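Putative aminooxidase (Propionibacterium acnes, PDB 2BA9) isomerises polyunsaturated fatty acids to yield conjugated linoleic acid, as an FAD-containing enzyme related to the flavin amine oxidoreductases. Local coordinates at residues P65-I73 with N407-K416. Sequence-based numbering, arbitrary orientation.
Sequences PSYDTIQEI and NFDEVCHYSK. With NA (sodium ion), chain B; FAD (flavin-adenine dinucleotide), chain D.
D409 lies flat against the Y67 ring: its CB is 3.3 Å from the ring centroid and 8° off the normal, a CH-pi contact, and the carboxylate plane is nearly parallel to the ring. With CG anti to the backbone N (chi1 -175°), the carboxylate of D409 reaches the first turn of helix 68-77, where OD1 accepts a nearly straight bond from I70 N (3.2 Å). Its other oxygen, OD2, accepts hydrogen bonds from two waters; one also donates to S66 O, the other accepts from T69 N.

The tight part continues beside D409. The edge of Y67 meets the face of F408 in an offset T-shaped pair, planes close to perpendicular, while I70 CG1 comes to the rim of F408, 3.7 Å from F408 CD1. T69 is a knob in the hole formed by D409, C412, H413 and K416, and C412 SG touches the CD1 tips of I70 and I73.

Toward K416 the contact loosens: E72 and K416 are partly exposed, unlike the buried Y67, T69, I70 and D409. E72 OE2 stays 4.3 Å from K416 NZ, beyond salt-bridge range, while E72 OE1 hydrogen-bonds the hydroxyl of Y24.

The helix segments cross at 77°, their axes 8.6 Å apart. At this junction Y67 OH (2.7 Å) and F408 N (3.0 Å) both donate to FAD O2, a two-donor grip on the flavin pyrimidine carbonyl in which the start of helix 408-423 supplies a backbone amide, as in the FAD-binding fold of the amine oxidoreductase family.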
loop_
_atom_site.group_PDB
_atom_site.type_symbol
_atom_site.label_atom_id
_atom_site.label_comp_id
_atom_site.label_asym_id
_atom_site.label_seq_id
_atom_site.Cartn_x
_atom_site.Cartn_y
_atom_site.Cartn_z
ATOM N N PRO A 65 -1.156 -1.303 15.965
ATOM C CA PRO A 65 -0.112 -1.597 16.953
ATOM C C PRO A 65 0.803 -2.741 16.573
ATOM O O PRO A 65 1.896 -2.839 17.121
ATOM C CB PRO A 65 -0.897 -1.962 18.222
ATOM C CG PRO A 65 -2.228 -1.349 18.042
ATOM C CD PRO A 65 -2.502 -1.381 16.566
ATOM N N SER A 66 0.344 -3.600 15.660
ATOM C CA SER A 66 1.165 -4.701 15.138
ATOM C C SER A 66 2.124 -4.248 14.012
ATOM O O SER A 66 2.718 -5.079 13.339
ATOM C CB SER A 66 0.286 -5.879 14.662
ATOM O OG SER A 66 -0.588 -5.522 13.590
ATOM N N TYR A 67 2.282 -2.943 13.810
ATOM C CA TYR A 67 3.250 -2.437 12.822
ATOM C C TYR A 67 4.663 -2.456 13.421
ATOM O O TYR A 67 5.292 -1.413 13.588
ATOM C CB TYR A 67 2.867 -1.023 12.363
ATOM C CG TYR A 67 1.970 -0.947 11.134
ATOM C CD1 TYR A 67 1.034 -1.946 10.844
ATOM C CD2 TYR A 67 2.050 0.149 10.275
ATOM C CE1 TYR A 67 0.236 -1.869 9.713
ATOM C CE2 TYR A 67 1.256 0.241 9.152
ATOM C CZ TYR A 67 0.346 -0.763 8.874
ATOM O OH TYR A 67 -0.444 -0.656 7.746
ATOM N N ASP A 68 5.160 -3.652 13.723
ATOM C CA ASP A 68 6.429 -3.807 14.453
ATOM C C ASP A 68 7.616 -3.114 13.772
ATOM O O ASP A 68 8.395 -2.429 14.434
ATOM C CB ASP A 68 6.745 -5.289 14.691
ATOM C CG ASP A 68 5.846 -5.937 15.794
ATOM O OD1 ASP A 68 5.352 -5.229 16.701
ATOM O OD2 ASP A 68 5.649 -7.172 15.757
ATOM N N THR A 69 7.743 -3.274 12.454
ATOM C CA THR A 69 8.870 -2.674 11.726
ATOM C C THR A 69 8.769 -1.144 11.732
ATOM O O THR A 69 9.762 -0.459 11.948
ATOM C CB THR A 69 8.973 -3.216 10.292
ATOM O OG1 THR A 69 8.874 -4.651 10.325
ATOM C CG2 THR A 69 10.294 -2.821 9.657
ATOM N N ILE A 70 7.567 -0.613 11.538
ATOM C CA ILE A 70 7.380 0.838 11.648
ATOM C C ILE A 70 7.720 1.330 13.056
ATOM O O ILE A 70 8.289 2.408 13.200
ATOM C CB ILE A 70 5.960 1.318 11.239
ATOM C CG1 ILE A 70 5.623 0.848 9.808
ATOM C CG2 ILE A 70 5.866 2.855 11.341
ATOM C CD1 ILE A 70 6.773 1.031 8.771
ATOM N N GLN A 71 7.418 0.540 14.090
ATOM C CA GLN A 71 7.844 0.894 15.449
ATOM C C GLN A 71 9.363 1.002 15.542
ATOM O O GLN A 71 9.890 1.934 16.164
ATOM C CB GLN A 71 7.338 -0.107 16.484
ATOM C CG GLN A 71 7.709 0.260 17.923
ATOM C CD GLN A 71 7.180 1.617 18.326
ATOM O OE1 GLN A 71 5.968 1.816 18.411
ATOM N NE2 GLN A 71 8.084 2.567 18.570
ATOM N N GLU A 72 10.069 0.063 14.922
ATOM C CA GLU A 72 11.544 0.117 14.872
ATOM C C GLU A 72 12.067 1.386 14.183
ATOM O O GLU A 72 13.109 1.948 14.584
ATOM C CB GLU A 72 12.103 -1.103 14.153
ATOM C CG GLU A 72 12.259 -2.329 15.024
ATOM C CD GLU A 72 12.787 -3.504 14.234
ATOM O OE1 GLU A 72 13.612 -3.290 13.321
ATOM O OE2 GLU A 72 12.365 -4.643 14.517
ATOM N N ILE A 73 11.345 1.807 13.145
ATOM C CA ILE A 73 11.662 3.018 12.400
ATOM C C ILE A 73 11.474 4.242 13.281
ATOM O O ILE A 73 12.356 5.100 13.322
ATOM C CB ILE A 73 10.814 3.150 11.097
ATOM C CG1 ILE A 73 11.198 2.061 10.093
ATOM C CG2 ILE A 73 11.004 4.519 10.458
ATOM C CD1 ILE A 73 10.324 2.027 8.837
ATOM N N ASN A 407 1.191 -1.907 1.566
ATOM C CA ASN A 407 1.178 -1.059 2.782
ATOM C C ASN A 407 2.580 -0.834 3.324
ATOM O O ASN A 407 3.511 -1.558 2.955
ATOM C CB ASN A 407 0.110 -1.501 3.819
ATOM C CG ASN A 407 0.617 -2.440 4.953
ATOM O OD1 ASN A 407 1.775 -2.435 5.379
ATOM N ND2 ASN A 407 -0.329 -3.205 5.493
ATOM N N PHE A 408 2.750 0.219 4.128
ATOM C CA PHE A 408 4.105 0.687 4.438
ATOM C C PHE A 408 4.802 -0.142 5.524
ATOM O O PHE A 408 6.031 -0.198 5.566
ATOM C CB PHE A 408 4.191 2.213 4.669
ATOM C CG PHE A 408 3.361 2.749 5.821
ATOM C CD1 PHE A 408 3.817 2.671 7.136
ATOM C CD2 PHE A 408 2.183 3.437 5.572
ATOM C CE1 PHE A 408 3.075 3.211 8.184
ATOM C CE2 PHE A 408 1.432 3.968 6.622
ATOM C CZ PHE A 408 1.884 3.840 7.929
ATOM N N ASP A 409 4.052 -0.835 6.367
ATOM C CA ASP A 409 4.704 -1.771 7.276
ATOM C C ASP A 409 5.156 -3.018 6.527
ATOM O O ASP A 409 6.238 -3.537 6.774
ATOM C CB ASP A 409 3.795 -2.166 8.435
ATOM C CG ASP A 409 4.507 -3.046 9.442
ATOM O OD1 ASP A 409 5.375 -2.526 10.195
ATOM O OD2 ASP A 409 4.206 -4.259 9.460
ATOM N N GLU A 410 4.332 -3.478 5.592
ATOM C CA GLU A 410 4.616 -4.721 4.879
ATOM C C GLU A 410 5.867 -4.583 4.038
ATOM O O GLU A 410 6.718 -5.484 4.049
ATOM C CB GLU A 410 3.431 -5.169 4.019
ATOM C CG GLU A 410 2.225 -5.677 4.822
ATOM C CD GLU A 410 2.492 -6.980 5.593
ATOM O OE1 GLU A 410 3.101 -7.911 5.033
ATOM O OE2 GLU A 410 2.066 -7.083 6.769
ATOM N N VAL A 411 5.994 -3.463 3.324
ATOM C CA VAL A 411 7.161 -3.228 2.481
ATOM C C VAL A 411 8.445 -3.025 3.299
ATOM O O VAL A 411 9.499 -3.522 2.915
ATOM C CB VAL A 411 6.972 -2.048 1.482
ATOM C CG1 VAL A 411 5.682 -2.237 0.642
ATOM C CG2 VAL A 411 6.995 -0.724 2.184
ATOM N N CYS A 412 8.354 -2.300 4.412
ATOM C CA CYS A 412 9.516 -2.061 5.263
ATOM C C CYS A 412 9.968 -3.377 5.906
ATOM O O CYS A 412 11.155 -3.683 5.926
ATOM C CB CYS A 412 9.208 -1.021 6.341
ATOM S SG CYS A 412 8.931 0.661 5.711
ATOM N N HIS A 413 9.004 -4.142 6.420
ATOM C CA HIS A 413 9.244 -5.493 6.980
ATOM C C HIS A 413 9.897 -6.432 5.944
ATOM O O HIS A 413 10.847 -7.180 6.249
ATOM C CB HIS A 413 7.910 -6.054 7.497
ATOM C CG HIS A 413 8.023 -7.326 8.282
ATOM N ND1 HIS A 413 6.915 -8.021 8.717
ATOM C CD2 HIS A 413 9.096 -8.048 8.678
ATOM C CE1 HIS A 413 7.301 -9.101 9.368
ATOM N NE2 HIS A 413 8.620 -9.139 9.361
ATOM N N TYR A 414 9.416 -6.369 4.707
ATOM C CA TYR A 414 10.037 -7.125 3.629
ATOM C C TYR A 414 11.475 -6.657 3.359
ATOM O O TYR A 414 12.366 -7.489 3.156
ATOM C CB TYR A 414 9.209 -7.043 2.342
ATOM C CG TYR A 414 9.692 -7.997 1.269
ATOM C CD1 TYR A 414 9.078 -9.224 1.076
ATOM C CD2 TYR A 414 10.778 -7.675 0.460
ATOM C CE1 TYR A 414 9.531 -10.107 0.105
ATOM C CE2 TYR A 414 11.230 -8.545 -0.513
ATOM C CZ TYR A 414 10.602 -9.757 -0.684
ATOM O OH TYR A 414 11.042 -10.621 -1.643
ATOM N N SER A 415 11.699 -5.342 3.334
ATOM C CA SER A 415 13.068 -4.810 3.162
ATOM C C SER A 415 14.038 -5.290 4.278
ATOM O O SER A 415 15.130 -5.800 3.996
ATOM C CB SER A 415 13.059 -3.275 3.055
ATOM O OG SER A 415 12.805 -2.842 1.713
ATOM N N LYS A 416 13.614 -5.140 5.530
ATOM C CA LYS A 416 14.324 -5.698 6.707
ATOM C C LYS A 416 14.730 -7.158 6.492
ATOM O O LYS A 416 15.897 -7.534 6.671
ATOM C CB LYS A 416 13.413 -5.596 7.945
ATOM C CG LYS A 416 13.954 -6.154 9.262
ATOM C CD LYS A 416 12.848 -6.150 10.316
ATOM C CE LYS A 416 13.357 -6.417 11.724
ATOM N NZ LYS A 416 13.734 -7.829 11.912
HETATM NA NA NA B . 1.126 -8.746 8.100
HETATM P PA FAD D . 6.102 3.953 -2.883
HETATM O O1A FAD D . 5.531 4.470 -1.595
HETATM O O2A FAD D . 5.238 4.100 -4.119
HETATM O O5B FAD D . 7.463 4.739 -3.189
HETATM C C5B FAD D . 8.190 4.359 -4.334
HETATM C C4B FAD D . 9.303 5.351 -4.595
HETATM O O4B FAD D . 10.038 4.925 -5.725
HETATM C C3B FAD D . 8.764 6.758 -4.863
HETATM O O3B FAD D . 9.393 7.685 -4.008
HETATM C C2B FAD D . 9.071 6.984 -6.325
HETATM O O2B FAD D . 9.225 8.364 -6.658
HETATM C C1B FAD D . 10.281 6.055 -6.532
HETATM N N9A FAD D . 10.426 5.712 -7.958
HETATM C C8A FAD D . 9.471 5.174 -8.794
HETATM N N7A FAD D . 10.007 5.036 -10.039
HETATM C C5A FAD D . 11.294 5.479 -10.004
HETATM C C6A FAD D . 12.306 5.589 -10.980
HETATM N N6A FAD D . 12.203 4.854 -12.134
HETATM N N1A FAD D . 13.553 6.071 -10.598
HETATM C C2A FAD D . 13.794 6.501 -9.301
HETATM N N3A FAD D . 12.787 6.393 -8.351
HETATM C C4A FAD D . 11.560 5.914 -8.695
HETATM N N1 FAD D . -0.238 2.106 3.830
HETATM C C2 FAD D . -0.483 1.667 5.115
HETATM O O2 FAD D . 0.344 0.960 5.691
HETATM N N3 FAD D . -1.669 2.000 5.739
HETATM C C4 FAD D . -2.594 2.794 5.094
HETATM O O4 FAD D . -3.642 3.090 5.691
HETATM C C4X FAD D . -2.342 3.252 3.797
HETATM N N5 FAD D . -3.257 4.030 3.109
HETATM C C5X FAD D . -2.947 4.619 1.898
HETATM C C6 FAD D . -3.831 5.512 1.297
HETATM C C7 FAD D . -3.488 6.126 0.095
HETATM C C7M FAD D . -4.458 7.098 -0.515
HETATM C C8 FAD D . -2.268 5.836 -0.510
HETATM C C8M FAD D . -1.854 6.467 -1.805
HETATM C C9 FAD D . -1.394 4.937 0.096
HETATM C C9A FAD D . -1.724 4.310 1.298
HETATM N N10 FAD D . -0.866 3.383 1.917
HETATM C C10 FAD D . -1.140 2.913 3.181
HETATM C "C1'" FAD D . 0.150 2.630 1.125
HETATM C "C2'" FAD D . 1.566 3.116 1.404
HETATM O "O2'" FAD D . 1.666 4.535 1.343
HETATM C "C3'" FAD D . 2.483 2.457 0.386
HETATM O "O3'" FAD D . 2.246 1.047 0.380
HETATM C "C4'" FAD D . 3.941 2.765 0.686
HETATM O "O4'" FAD D . 4.244 4.130 0.425
HETATM C "C5'" FAD D . 4.811 1.827 -0.140
HETATM O "O5'" FAD D . 6.139 2.271 -0.132
HETATM P P FAD D . 7.144 1.837 -1.326
HETATM O O1P FAD D . 8.502 2.485 -1.135
HETATM O O2P FAD D . 7.219 0.349 -1.341
HETATM O O3P FAD D . 6.509 2.411 -2.684
HETATM O O HOH W 1 2.305 -6.140 10.865
HETATM O O HOH W 2 6.332 -5.442 10.945
HETATM O O HOH W 3 2.482 -10.097 6.635
HETATM O O HOH W 4 -0.661 -7.421 8.826
HETATM O O HOH W 5 0.096 -10.427 8.894
#